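Local coordinates for secreted effector protein sseI (Salmonella enterica subsp. enterica serovar Typhimurium, PDB 4G29) that acts as a secreted virulence factor of Salmonella, its catalytic domain belonging to the cysteine protease superfamily and probably carrying out a cysteine-dependent reaction, at residues G111-S116 with C122-A127; L45-S50 with S139-A144; E23-N28 with F94-H99; R64-W69 with D118-K123. All coordinates share one frame; numbering follows the deposited sequence.

Contact 1 of 4, residues G111-S116 with C122-A127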
loop_
_atom_site.group_PDB
_atom_site.type_symbol
_atom_site.label_atom_id
_atom_site.label_comp_id
_atom_site.label_asym_id
_atom_site.label_seq_id
_atom_site.Cartn_x
_atom_site.Cartn_y
_atom_site.Cartn_z
ATOM N N GLY A 111 -9.832 7.288 -3.076
ATOM C CA GLY A 111 -9.916 7.660 -1.680
ATOM C C GLY A 111 -9.094 6.752 -0.811
ATOM O O GLY A 111 -8.575 5.725 -1.280
ATOM N N PRO A 112 -9.019 7.065 0.484
ATOM C CA PRO A 112 -8.332 6.157 1.392
ATOM C C PRO A 112 -8.990 4.762 1.395
ATOM O O PRO A 112 -10.223 4.665 1.297
ATOM C CB PRO A 112 -8.530 6.815 2.748
ATOM C CG PRO A 112 -9.612 7.823 2.559
ATOM C CD PRO A 112 -9.554 8.248 1.176
ATOM N N LEU A 113 -8.176 3.722 1.506
ATOM C CA LEU A 113 -8.676 2.345 1.502
ATOM C C LEU A 113 -8.481 1.737 2.885
ATOM O O LEU A 113 -7.437 1.846 3.464
ATOM C CB LEU A 113 -7.874 1.484 0.509
ATOM C CG LEU A 113 -7.798 1.981 -0.927
ATOM C CD1 LEU A 113 -6.845 1.078 -1.739
ATOM C CD2 LEU A 113 -9.197 2.159 -1.535
ATOM N N ILE A 114 -9.520 1.062 3.372
ATOM C CA ILE A 114 -9.382 0.117 4.497
ATOM C C ILE A 114 -10.189 -1.117 4.052
ATOM O O ILE A 114 -11.433 -1.092 4.012
ATOM C CB ILE A 114 -9.923 0.692 5.807
ATOM C CG1 ILE A 114 -9.247 2.017 6.170
ATOM C CG2 ILE A 114 -9.731 -0.344 7.005
ATOM C CD1 ILE A 114 -9.860 2.704 7.402
ATOM N N LEU A 115 -9.476 -2.180 3.707
ATOM C CA LEU A 115 -10.030 -3.294 2.989
ATOM C C LEU A 115 -9.495 -4.595 3.512
ATOM O O LEU A 115 -8.447 -4.619 4.113
ATOM C CB LEU A 115 -9.695 -3.231 1.503
ATOM C CG LEU A 115 -10.316 -2.095 0.660
ATOM C CD1 LEU A 115 -9.712 -2.059 -0.700
ATOM C CD2 LEU A 115 -11.846 -2.354 0.562
ATOM N N SER A 116 -10.173 -5.713 3.250
ATOM C CA SER A 116 -9.471 -6.984 3.493
ATOM C C SER A 116 -8.257 -7.092 2.569
ATOM O O SER A 116 -8.161 -6.380 1.559
ATOM C CB SER A 116 -10.367 -8.192 3.262
ATOM O OG SER A 116 -10.545 -8.449 1.865
ATOM N N CYS A 122 -7.430 -6.739 -5.137
ATOM C CA CYS A 122 -8.446 -6.565 -6.144
ATOM C C CYS A 122 -8.533 -5.127 -6.571
ATOM O O CYS A 122 -8.551 -4.844 -7.769
ATOM C CB CYS A 122 -9.782 -7.072 -5.613
ATOM S SG CYS A 122 -9.818 -8.908 -5.671
ATOM N N LYS A 123 -8.498 -4.225 -5.598
ATOM C CA LYS A 123 -8.588 -2.787 -5.881
ATOM C C LYS A 123 -7.408 -2.299 -6.756
ATOM O O LYS A 123 -7.606 -1.582 -7.753
ATOM C CB LYS A 123 -8.631 -1.974 -4.589
ATOM C CG LYS A 123 -9.074 -0.522 -4.790
ATOM C CD LYS A 123 -10.562 -0.414 -5.026
ATOM C CE LYS A 123 -11.022 1.007 -5.213
ATOM N NZ LYS A 123 -12.504 1.126 -5.522
ATOM N N TYR A 124 -6.191 -2.710 -6.414
ATOM C CA TYR A 124 -5.001 -2.342 -7.165
ATOM C C TYR A 124 -5.007 -2.971 -8.537
ATOM O O TYR A 124 -4.701 -2.305 -9.505
ATOM C CB TYR A 124 -3.704 -2.642 -6.379
ATOM C CG TYR A 124 -3.307 -1.510 -5.467
ATOM C CD1 TYR A 124 -3.997 -1.260 -4.289
ATOM C CD2 TYR A 124 -2.264 -0.663 -5.830
ATOM C CE1 TYR A 124 -3.635 -0.201 -3.448
ATOM C CE2 TYR A 124 -1.913 0.439 -5.013
ATOM C CZ TYR A 124 -2.596 0.621 -3.809
ATOM O OH TYR A 124 -2.233 1.693 -2.998
ATOM N N ARG A 125 -5.444 -4.221 -8.632
ATOM C CA ARG A 125 -5.594 -4.839 -9.956
ATOM C C ARG A 125 -6.567 -4.125 -10.882
ATOM O O ARG A 125 -6.283 -3.996 -12.074
ATOM C CB ARG A 125 -5.983 -6.294 -9.813
ATOM C CG ARG A 125 -4.877 -7.134 -9.252
ATOM C CD ARG A 125 -5.289 -8.604 -9.255
ATOM N NE ARG A 125 -4.261 -9.477 -8.698
ATOM C CZ ARG A 125 -4.463 -10.710 -8.225
ATOM N NH1 ARG A 125 -5.684 -11.264 -8.194
ATOM N NH2 ARG A 125 -3.439 -11.389 -7.714
HETATM N N MSE A 126 -7.688 -3.651 -10.364
HETATM C CA MSE A 126 -8.678 -2.992 -11.225
HETATM C C MSE A 126 -8.229 -1.563 -11.545
HETATM O O MSE A 126 -8.760 -0.952 -12.460
HETATM C CB MSE A 126 -10.094 -3.051 -10.625
HETATM C CG MSE A 126 -10.297 -2.347 -9.294
HETATM SE SE MSE A 126 -12.059 -2.599 -8.359
HETATM C CE MSE A 126 -13.121 -1.206 -9.296
ATOM N N ALA A 127 -7.251 -1.034 -10.796
ATOM C CA ALA A 127 -6.745 0.312 -11.017
ATOM C C ALA A 127 -5.762 0.390 -12.185
ATOM O O ALA A 127 -5.518 1.496 -12.663
ATOM C CB ALA A 127 -6.085 0.849 -9.754
#
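Strand 113-116, an outermost strand of the antiparallel sheet, is overlaid by helix 117-126, which follows it directly in the chain; Leu113 and Leu115 meet Lys123 and Tyr124 here through hydrocarbon alone. The two leucines, two positions apart along the strand, put their side chains on the same side of it. Each uses CD1 for the touching. That of Leu113 lies 3.9 Å from Tyr124 CE1, approaching the phenol ring obliquely, and reaches on to Lys123 CG at 4.1 Å. Leu115 CD1 rests 4.0 Å from Lys123 CB, the two side chains crossing at about a right angle. Strand and helix run at 116° to each other, so the helix passes across the strand in this layer of the papain-like fold. Lys123 contributes the aliphatic start of its chain: CG stands anti to the backbone N (chi1 -165°), and a bend at chi2 (75°) turns the rest past the leucines until NZ makes a weak hydrogen bond to Asn11. At the strand's end Ser116 is the N-cap of the helix. Beyond the ring carbon that meets Leu113, the hydroxyl of Tyr124 is hydrogen-bonded to OD2 of Asp95.

Contact 2 of 4, residues L45-S50 with S139-A144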
loop_
_atom_site.group_PDB
_atom_site.type_symbol
_atom_site.label_atom_id
_atom_site.label_comp_id
_atom_site.label_asym_id
_atom_site.label_seq_id
_atom_site.Cartn_x
_atom_site.Cartn_y
_atom_site.Cartn_z
ATOM N N LEU A 45 2.980 7.907 7.473
ATOM C CA LEU A 45 1.730 7.397 8.006
ATOM C C LEU A 45 1.884 5.976 8.549
ATOM O O LEU A 45 0.970 5.518 9.264
ATOM C CB LEU A 45 0.608 7.464 6.976
ATOM C CG LEU A 45 0.037 8.834 6.699
ATOM C CD1 LEU A 45 -0.721 8.885 5.348
ATOM C CD2 LEU A 45 -0.849 9.358 7.827
HETATM N N MSE A 46 2.978 5.267 8.269
HETATM C CA MSE A 46 3.079 3.871 8.715
HETATM C C MSE A 46 2.946 3.737 10.235
HETATM O O MSE A 46 2.130 2.953 10.741
HETATM C CB MSE A 46 4.371 3.188 8.234
HETATM C CG MSE A 46 4.300 2.826 6.734
HETATM SE SE MSE A 46 5.799 1.610 6.250
HETATM C CE MSE A 46 7.111 3.068 6.066
ATOM N N THR A 47 3.773 4.488 10.968
ATOM C CA THR A 47 3.817 4.361 12.416
ATOM C C THR A 47 2.470 4.753 13.025
ATOM O O THR A 47 1.888 3.985 13.834
ATOM C CB THR A 47 5.013 5.093 12.985
ATOM O OG1 THR A 47 6.193 4.386 12.579
ATOM C CG2 THR A 47 4.923 5.222 14.510
ATOM N N PRO A 48 1.914 5.932 12.637
ATOM C CA PRO A 48 0.660 6.287 13.249
ATOM C C PRO A 48 -0.493 5.327 12.974
ATOM O O PRO A 48 -1.266 4.980 13.877
ATOM C CB PRO A 48 0.339 7.658 12.663
ATOM C CG PRO A 48 1.560 8.113 11.958
ATOM C CD PRO A 48 2.564 7.059 11.934
ATOM N N VAL A 49 -0.592 4.864 11.739
ATOM C CA VAL A 49 -1.596 3.862 11.372
ATOM C C VAL A 49 -1.395 2.553 12.118
ATOM O O VAL A 49 -2.418 1.953 12.592
ATOM C CB VAL A 49 -1.691 3.669 9.831
ATOM C CG1 VAL A 49 -2.559 2.445 9.432
ATOM C CG2 VAL A 49 -2.240 4.938 9.211
ATOM N N SER A 50 -0.162 2.069 12.216
ATOM C CA SER A 50 0.126 0.876 13.045
ATOM C C SER A 50 -0.306 1.076 14.502
ATOM O O SER A 50 -0.944 0.188 15.107
ATOM C CB SER A 50 1.627 0.564 12.992
ATOM O OG SER A 50 1.928 -0.516 13.860
ATOM N N SER A 139 8.294 -6.718 9.316
ATOM C CA SER A 139 7.893 -6.518 10.701
ATOM C C SER A 139 8.246 -5.111 11.173
ATOM O O SER A 139 7.734 -4.658 12.190
ATOM C CB SER A 139 8.567 -7.583 11.585
ATOM O OG SER A 139 9.956 -7.288 11.601
ATOM N N ASN A 140 9.102 -4.388 10.445
ATOM C CA ASN A 140 9.616 -3.103 10.915
ATOM C C ASN A 140 9.470 -2.056 9.814
ATOM O O ASN A 140 9.777 -2.356 8.655
ATOM C CB ASN A 140 11.086 -3.285 11.339
ATOM C CG ASN A 140 11.744 -1.987 11.747
ATOM O OD1 ASN A 140 12.115 -1.175 10.905
ATOM N ND2 ASN A 140 11.887 -1.775 13.065
ATOM N N SER A 141 8.965 -0.861 10.171
ATOM C CA SER A 141 8.636 0.138 9.172
ATOM C C SER A 141 9.901 0.749 8.517
ATOM O O SER A 141 9.888 1.110 7.332
ATOM C CB SER A 141 7.777 1.247 9.727
ATOM O OG SER A 141 8.474 2.016 10.695
ATOM N N SER A 142 10.986 0.852 9.270
ATOM C CA SER A 142 12.198 1.396 8.674
ATOM C C SER A 142 12.854 0.369 7.707
ATOM O O SER A 142 13.431 0.749 6.698
ATOM C CB SER A 142 13.172 1.889 9.743
ATOM O OG SER A 142 13.723 0.813 10.428
ATOM N N ILE A 143 12.761 -0.905 8.041
ATOM C CA ILE A 143 13.175 -1.967 7.092
ATOM C C ILE A 143 12.395 -1.913 5.780
ATOM O O ILE A 143 12.984 -1.977 4.686
ATOM C CB ILE A 143 13.084 -3.337 7.762
ATOM C CG1 ILE A 143 13.995 -3.352 8.976
ATOM C CG2 ILE A 143 13.414 -4.440 6.793
ATOM C CD1 ILE A 143 15.476 -3.166 8.716
ATOM N N ALA A 144 11.077 -1.747 5.898
ATOM C CA ALA A 144 10.180 -1.624 4.759
ATOM C C ALA A 144 10.642 -0.420 3.904
ATOM O O ALA A 144 10.810 -0.537 2.699
ATOM C CB ALA A 144 8.714 -1.483 5.230
HETATM O O HOH W 1 6.513 1.650 13.437
#
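Met46, present as selenomethionine, and Ser141 form the centre of this contact between helix 42-55 and the start of helix 141-147. The selenium sits 4.0 Å from Ser141 CB, and the chain then bends at chi3 (-81°) to bring its terminal CE to 3.6 Å from the backbone O of Ser141. Farther along the second helix, Ala144 CB approaches the same selenium at 4.4 Å. Beside this apolar patch, at the more exposed side by Thr47, two hydroxyls face each other, Thr47 OG1 and Ser141 OG, 3.8 Å apart. A water spans them, 2.9 Å from Thr47 OG1 and held only weakly by Ser141 OG.

The first turn of helix 141-147 is fixed from just behind by its N-cap, Asn140, whose OD1 accepts from Ile143 N at 2.9 Å and from Ser142 OG at 2.6 Å, both donors in its carbonyl plane and on lone pairs. Tyr63 of strand 61-69 touches Met46, Ser141 and Ala144 alike, so the two helices meet over one tyrosine of the sheet. With direct contact made mainly by the methyl and selenium of Met46 against a methylene, a methyl and one carbonyl oxygen, the junction rests largely on shape and burial, and the weak water bridge between the hydroxyls probably adds little.

Contact 3 of 4, residues E23-N28 with F94-H99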
loop_
_atom_site.group_PDB
_atom_site.type_symbol
_atom_site.label_atom_id
_atom_site.label_comp_id
_atom_site.label_asym_id
_atom_site.label_seq_id
_atom_site.Cartn_x
_atom_site.Cartn_y
_atom_site.Cartn_z
ATOM N N GLU A 23 -13.239 7.697 10.010
ATOM C CA GLU A 23 -13.656 8.898 10.713
ATOM C C GLU A 23 -12.803 9.210 11.930
ATOM O O GLU A 23 -12.472 10.383 12.215
ATOM C CB GLU A 23 -15.120 8.737 11.144
ATOM C CG GLU A 23 -16.074 8.855 9.980
ATOM C CD GLU A 23 -15.850 10.135 9.168
ATOM O OE1 GLU A 23 -15.716 11.231 9.788
ATOM O OE2 GLU A 23 -15.801 10.028 7.909
ATOM N N GLU A 24 -12.477 8.164 12.684
ATOM C CA GLU A 24 -11.674 8.324 13.881
ATOM C C GLU A 24 -10.254 8.807 13.532
ATOM O O GLU A 24 -9.719 9.716 14.161
ATOM C CB GLU A 24 -11.667 6.982 14.597
ATOM C CG GLU A 24 -11.296 7.019 15.993
ATOM C CD GLU A 24 -11.469 5.662 16.653
ATOM O OE1 GLU A 24 -12.145 4.735 16.076
ATOM O OE2 GLU A 24 -10.893 5.558 17.762
ATOM N N LEU A 25 -9.670 8.227 12.491
ATOM C CA LEU A 25 -8.377 8.706 12.003
ATOM C C LEU A 25 -8.449 10.188 11.619
ATOM O O LEU A 25 -7.535 11.009 11.923
ATOM C CB LEU A 25 -7.906 7.849 10.830
ATOM C CG LEU A 25 -7.406 6.497 11.270
ATOM C CD1 LEU A 25 -7.460 5.597 10.035
ATOM C CD2 LEU A 25 -5.989 6.599 11.879
ATOM N N LYS A 26 -9.539 10.566 10.970
ATOM C CA LYS A 26 -9.698 11.921 10.521
ATOM C C LYS A 26 -10.030 12.950 11.627
ATOM O O LYS A 26 -9.906 14.163 11.405
ATOM C CB LYS A 26 -10.711 12.000 9.401
ATOM C CG LYS A 26 -10.190 11.409 8.120
ATOM C CD LYS A 26 -11.307 11.088 7.158
ATOM C CE LYS A 26 -11.943 12.282 6.572
ATOM N NZ LYS A 26 -12.923 11.865 5.594
ATOM N N GLN A 27 -10.379 12.469 12.808
ATOM C CA GLN A 27 -10.455 13.322 14.004
ATOM C C GLN A 27 -9.085 13.820 14.479
ATOM O O GLN A 27 -8.971 14.706 15.367
ATOM C CB GLN A 27 -11.162 12.570 15.152
ATOM C CG GLN A 27 -12.645 12.311 14.892
ATOM C CD GLN A 27 -13.294 11.279 15.847
ATOM O OE1 GLN A 27 -12.668 10.762 16.793
ATOM N NE2 GLN A 27 -14.565 10.974 15.585
ATOM N N ASN A 28 -8.043 13.192 13.994
ATOM C CA ASN A 28 -6.698 13.670 14.281
ATOM C C ASN A 28 -6.334 14.689 13.204
ATOM O O ASN A 28 -6.251 14.340 12.029
ATOM C CB ASN A 28 -5.716 12.516 14.229
ATOM C CG ASN A 28 -4.293 12.956 14.525
ATOM O OD1 ASN A 28 -3.610 13.470 13.655
ATOM N ND2 ASN A 28 -3.851 12.778 15.744
ATOM N N PHE A 94 -4.822 -1.285 5.827
ATOM C CA PHE A 94 -5.086 0.144 5.930
ATOM C C PHE A 94 -4.125 0.848 4.972
ATOM O O PHE A 94 -2.875 0.813 5.136
ATOM C CB PHE A 94 -4.879 0.614 7.365
ATOM C CG PHE A 94 -6.011 0.307 8.315
ATOM C CD1 PHE A 94 -6.367 -0.998 8.636
ATOM C CD2 PHE A 94 -6.611 1.355 9.030
ATOM C CE1 PHE A 94 -7.398 -1.267 9.579
ATOM C CE2 PHE A 94 -7.564 1.116 9.952
ATOM C CZ PHE A 94 -8.004 -0.205 10.223
ATOM N N ASP A 95 -4.695 1.484 3.961
ATOM C CA ASP A 95 -3.919 2.181 2.954
ATOM C C ASP A 95 -4.575 3.528 2.718
ATOM O O ASP A 95 -5.204 3.769 1.681
ATOM C CB ASP A 95 -3.869 1.318 1.680
ATOM C CG ASP A 95 -2.986 1.895 0.568
ATOM O OD1 ASP A 95 -2.392 2.964 0.751
ATOM O OD2 ASP A 95 -2.917 1.227 -0.505
ATOM N N VAL A 96 -4.440 4.380 3.724
ATOM C CA VAL A 96 -5.139 5.649 3.778
ATOM C C VAL A 96 -4.534 6.763 2.889
ATOM O O VAL A 96 -5.082 7.848 2.841
ATOM C CB VAL A 96 -5.387 6.145 5.223
ATOM C CG1 VAL A 96 -6.079 5.052 6.104
ATOM C CG2 VAL A 96 -4.105 6.580 5.916
ATOM N N SER A 97 -3.441 6.476 2.188
ATOM C CA SER A 97 -2.875 7.405 1.218
ATOM C C SER A 97 -2.854 6.861 -0.215
ATOM O O SER A 97 -2.160 7.415 -1.072
ATOM C CB SER A 97 -1.496 7.857 1.640
ATOM O OG SER A 97 -0.542 6.828 1.623
ATOM N N ALA A 98 -3.639 5.818 -0.493
ATOM C CA ALA A 98 -3.673 5.167 -1.820
ATOM C C ALA A 98 -4.003 6.182 -2.907
ATOM O O ALA A 98 -3.504 6.131 -4.035
ATOM C CB ALA A 98 -4.758 4.001 -1.831
ATOM N N HIS A 99 -4.899 7.079 -2.557
ATOM C CA HIS A 99 -5.377 8.081 -3.489
ATOM C C HIS A 99 -4.346 9.099 -3.907
ATOM O O HIS A 99 -4.659 9.944 -4.798
ATOM C CB HIS A 99 -6.633 8.799 -3.028
ATOM C CG HIS A 99 -6.518 9.331 -1.648
ATOM N ND1 HIS A 99 -6.684 10.663 -1.337
ATOM C CD2 HIS A 99 -6.144 8.717 -0.515
ATOM C CE1 HIS A 99 -6.519 10.810 -0.026
ATOM N NE2 HIS A 99 -6.167 9.646 0.484
#
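Phe94 and Val96 receive Leu25 of helix 18-26 in a small buried contact where strand 90-95 runs out. The first of the pair, Phe94, presents its ring edge: Leu25 CD1 lies near the ring plane, 4.4 Å from CD2. Next comes Asp95, which takes no part in the contact with the helix; its OD1 is hydrogen-bonded to His80 NE2, a geometry consistent with the acid of a Cys-His-Asp triad in this papain-like fold, together with Cys42. Val96 directs its side chain back to the helix, and its CG1 stands 4.2 Å from the same Leu25 CD1, so that one methyl serves both partners. A type I turn runs from Asp95 to Ala98, with Ser97 inside it, and carries the chain from the strand into a 3-10 segment. His99 then folds back on the turn, and its NE2 donates to Val96 O at 3.2 Å with an N-H...O angle of 141°. The oxygen lies in the imidazole plane, whereas the nitrogen is 36° above the carbonyl plane. Leu25 is further packed against Ile31 of helix 29-36 and Phe52 of helix 42-55, while Phe94 touches Val49 and Met53 of the latter helix and Ile114 of strand 113-116, which places the contact between three helices and the sheet.

Contact 4 of 4, residues R64-W69 with D118-K123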
loop_
_atom_site.group_PDB
_atom_site.type_symbol
_atom_site.label_atom_id
_atom_site.label_comp_id
_atom_site.label_asym_id
_atom_site.label_seq_id
_atom_site.Cartn_x
_atom_site.Cartn_y
_atom_site.Cartn_z
ATOM N N ARG A 64 3.831 -2.952 4.676
ATOM C CA ARG A 64 3.828 -3.376 3.312
ATOM C C ARG A 64 4.529 -2.365 2.421
ATOM O O ARG A 64 4.016 -1.258 2.217
ATOM C CB ARG A 64 2.376 -3.642 2.831
ATOM C CG ARG A 64 2.305 -4.232 1.407
ATOM C CD ARG A 64 0.942 -4.879 1.128
ATOM N NE ARG A 64 0.766 -6.086 1.936
ATOM C CZ ARG A 64 -0.225 -6.963 1.811
ATOM N NH1 ARG A 64 -1.212 -6.720 0.977
ATOM N NH2 ARG A 64 -0.270 -8.072 2.546
ATOM N N GLY A 65 5.686 -2.746 1.878
ATOM C CA GLY A 65 6.445 -1.939 0.925
ATOM C C GLY A 65 6.086 -2.363 -0.482
ATOM O O GLY A 65 6.018 -3.582 -0.759
ATOM N N ILE A 66 5.767 -1.407 -1.326
ATOM C CA ILE A 66 5.257 -1.645 -2.657
ATOM C C ILE A 66 6.063 -0.884 -3.738
ATOM O O ILE A 66 6.489 0.299 -3.533
ATOM C CB ILE A 66 3.747 -1.181 -2.738
ATOM C CG1 ILE A 66 2.925 -1.826 -1.632
ATOM C CG2 ILE A 66 3.081 -1.321 -4.170
ATOM C CD1 ILE A 66 1.811 -0.922 -1.126
ATOM N N PHE A 67 6.311 -1.554 -4.874
ATOM C CA PHE A 67 6.757 -0.835 -6.058
ATOM C C PHE A 67 5.715 -0.925 -7.180
ATOM O O PHE A 67 5.042 -1.965 -7.349
ATOM C CB PHE A 67 8.067 -1.355 -6.619
ATOM C CG PHE A 67 9.321 -0.922 -5.860
ATOM C CD1 PHE A 67 9.472 0.394 -5.315
ATOM C CD2 PHE A 67 10.424 -1.783 -5.783
ATOM C CE1 PHE A 67 10.641 0.772 -4.665
ATOM C CE2 PHE A 67 11.600 -1.396 -5.072
ATOM C CZ PHE A 67 11.691 -0.094 -4.569
ATOM N N ILE A 68 5.651 0.165 -7.957
ATOM C CA ILE A 68 4.819 0.266 -9.151
ATOM C C ILE A 68 5.738 0.662 -10.293
ATOM O O ILE A 68 6.398 1.726 -10.238
ATOM C CB ILE A 68 3.701 1.323 -8.976
ATOM C CG1 ILE A 68 2.777 0.939 -7.818
ATOM C CG2 ILE A 68 2.919 1.450 -10.305
ATOM C CD1 ILE A 68 2.042 2.134 -7.158
ATOM N N TRP A 69 5.868 -0.229 -11.276
ATOM C CA TRP A 69 6.786 -0.033 -12.378
ATOM C C TRP A 69 5.939 0.157 -13.604
ATOM O O TRP A 69 5.051 -0.642 -13.873
ATOM C CB TRP A 69 7.639 -1.275 -12.637
ATOM C CG TRP A 69 8.718 -1.571 -11.638
ATOM C CD1 TRP A 69 8.613 -2.361 -10.549
ATOM C CD2 TRP A 69 10.086 -1.173 -11.721
ATOM N NE1 TRP A 69 9.818 -2.457 -9.897
ATOM C CE2 TRP A 69 10.744 -1.716 -10.579
ATOM C CE3 TRP A 69 10.800 -0.337 -12.587
ATOM C CZ2 TRP A 69 12.108 -1.519 -10.334
ATOM C CZ3 TRP A 69 12.162 -0.141 -12.332
ATOM C CH2 TRP A 69 12.787 -0.707 -11.218
ATOM N N ASP A 118 -7.544 -9.389 0.491
ATOM C CA ASP A 118 -7.910 -9.818 -0.836
ATOM C C ASP A 118 -8.594 -8.677 -1.585
ATOM O O ASP A 118 -8.415 -8.574 -2.809
ATOM C CB ASP A 118 -8.837 -11.032 -0.798
ATOM C CG ASP A 118 -8.107 -12.333 -0.456
ATOM O OD1 ASP A 118 -6.868 -12.388 -0.334
ATOM O OD2 ASP A 118 -8.797 -13.336 -0.314
ATOM N N GLU A 119 -9.391 -7.859 -0.876
ATOM C CA GLU A 119 -10.077 -6.747 -1.513
ATOM C C GLU A 119 -9.067 -5.713 -1.942
ATOM O O GLU A 119 -9.220 -5.097 -3.001
ATOM C CB GLU A 119 -11.126 -6.133 -0.597
ATOM C CG GLU A 119 -12.314 -6.975 -0.344
ATOM C CD GLU A 119 -13.175 -6.506 0.811
ATOM O OE1 GLU A 119 -12.695 -5.844 1.751
ATOM O OE2 GLU A 119 -14.382 -6.855 0.789
ATOM N N TRP A 120 -8.011 -5.529 -1.129
ATOM C CA TRP A 120 -6.959 -4.554 -1.416
ATOM C C TRP A 120 -6.240 -4.940 -2.740
ATOM O O TRP A 120 -6.066 -4.134 -3.662
ATOM C CB TRP A 120 -6.006 -4.452 -0.246
ATOM C CG TRP A 120 -4.856 -3.450 -0.415
ATOM C CD1 TRP A 120 -4.888 -2.123 -0.114
ATOM C CD2 TRP A 120 -3.566 -3.714 -0.966
ATOM N NE1 TRP A 120 -3.700 -1.533 -0.425
ATOM C CE2 TRP A 120 -2.850 -2.501 -0.939
ATOM C CE3 TRP A 120 -2.917 -4.865 -1.452
ATOM C CZ2 TRP A 120 -1.587 -2.404 -1.365
ATOM C CZ3 TRP A 120 -1.629 -4.742 -1.908
ATOM C CH2 TRP A 120 -0.972 -3.524 -1.854
ATOM N N VAL A 121 -5.901 -6.214 -2.879
ATOM C CA VAL A 121 -5.246 -6.667 -4.084
ATOM C C VAL A 121 -6.137 -6.445 -5.317
ATOM O O VAL A 121 -5.674 -6.040 -6.382
ATOM C CB VAL A 121 -4.889 -8.152 -3.965
ATOM C CG1 VAL A 121 -4.466 -8.683 -5.349
ATOM C CG2 VAL A 121 -3.804 -8.340 -2.993
ATOM N N CYS A 122 -7.430 -6.739 -5.137
ATOM C CA CYS A 122 -8.446 -6.565 -6.144
ATOM C C CYS A 122 -8.533 -5.127 -6.571
ATOM O O CYS A 122 -8.551 -4.844 -7.769
ATOM C CB CYS A 122 -9.782 -7.072 -5.613
ATOM S SG CYS A 122 -9.818 -8.908 -5.671
ATOM N N LYS A 123 -8.498 -4.225 -5.598
ATOM C CA LYS A 123 -8.588 -2.787 -5.881
ATOM C C LYS A 123 -7.408 -2.299 -6.756
ATOM O O LYS A 123 -7.606 -1.582 -7.753
ATOM C CB LYS A 123 -8.631 -1.974 -4.589
ATOM C CG LYS A 123 -9.074 -0.522 -4.790
ATOM C CD LYS A 123 -10.562 -0.414 -5.026
ATOM C CE LYS A 123 -11.022 1.007 -5.213
ATOM N NZ LYS A 123 -12.504 1.126 -5.522
#
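Arg64 and Ile66 of strand 61-69 reach across to Trp120, one of the side chains by which helix 117-126 packs on the antiparallel sheet of the papain-like fold. Arg64 comes first. With CG anti to the backbone N (chi1 -175°) and a bend at chi3, its chain runs beside the indole: CD lies 3.8 Å from Trp120 CH2, and NH1 comes to 3.5 Å from Trp120 CE3. That carbon sits at the edge of the guanidinium, in its plane, while the guanidinium and indole planes are turned 67° apart, so the two flat groups do not stack. The charge of Arg64 is taken up on the neighbouring strand 132-138, where NE forms a salt bridge with Asp137 and the guanidinium makes a cation-pi contact with Tyr135; these partners would help hold its orientation against the tryptophan. Two residues on, Ile66 points the same way, the intervening Gly65 offering no side chain to this interface. CD1 of Ile66 meets the edge of the indole near the ring plane. Trp120 comes from the opposite direction, its six-membered ring leading toward the strand and NE1 kept for a hydrogen bond to Asp95, so that an acid of the probable active site is gripped from the helix. The nearest approach of Ile66 is CD1 to Trp120 CZ2, at 3.7 Å.

Contacts 1, 3 and 4 converge on Asp95, the acid of a probable Cys-His-Asp triad. Its OD2 lies 2.6 Å from Tyr124 OH of contact 1 and 2.9 Å from Trp120 NE1 of contact 4, while its backbone N pairs with Leu113 O at 2.8 Å. Contacts 1 and 4 share helix 117-126, their centres about 8 Å apart, and Leu115 CD1 packs on Trp120 CA at 3.8 Å. Contact 2 lies across the centre of the chain from contact 1, about 19 Å between centres, without touching it. It does adjoin contact 3: Val49 CG1 is 3.6 Å from Phe94 CB, tying the helix that begins with Cys42 to the strand bearing Asp95.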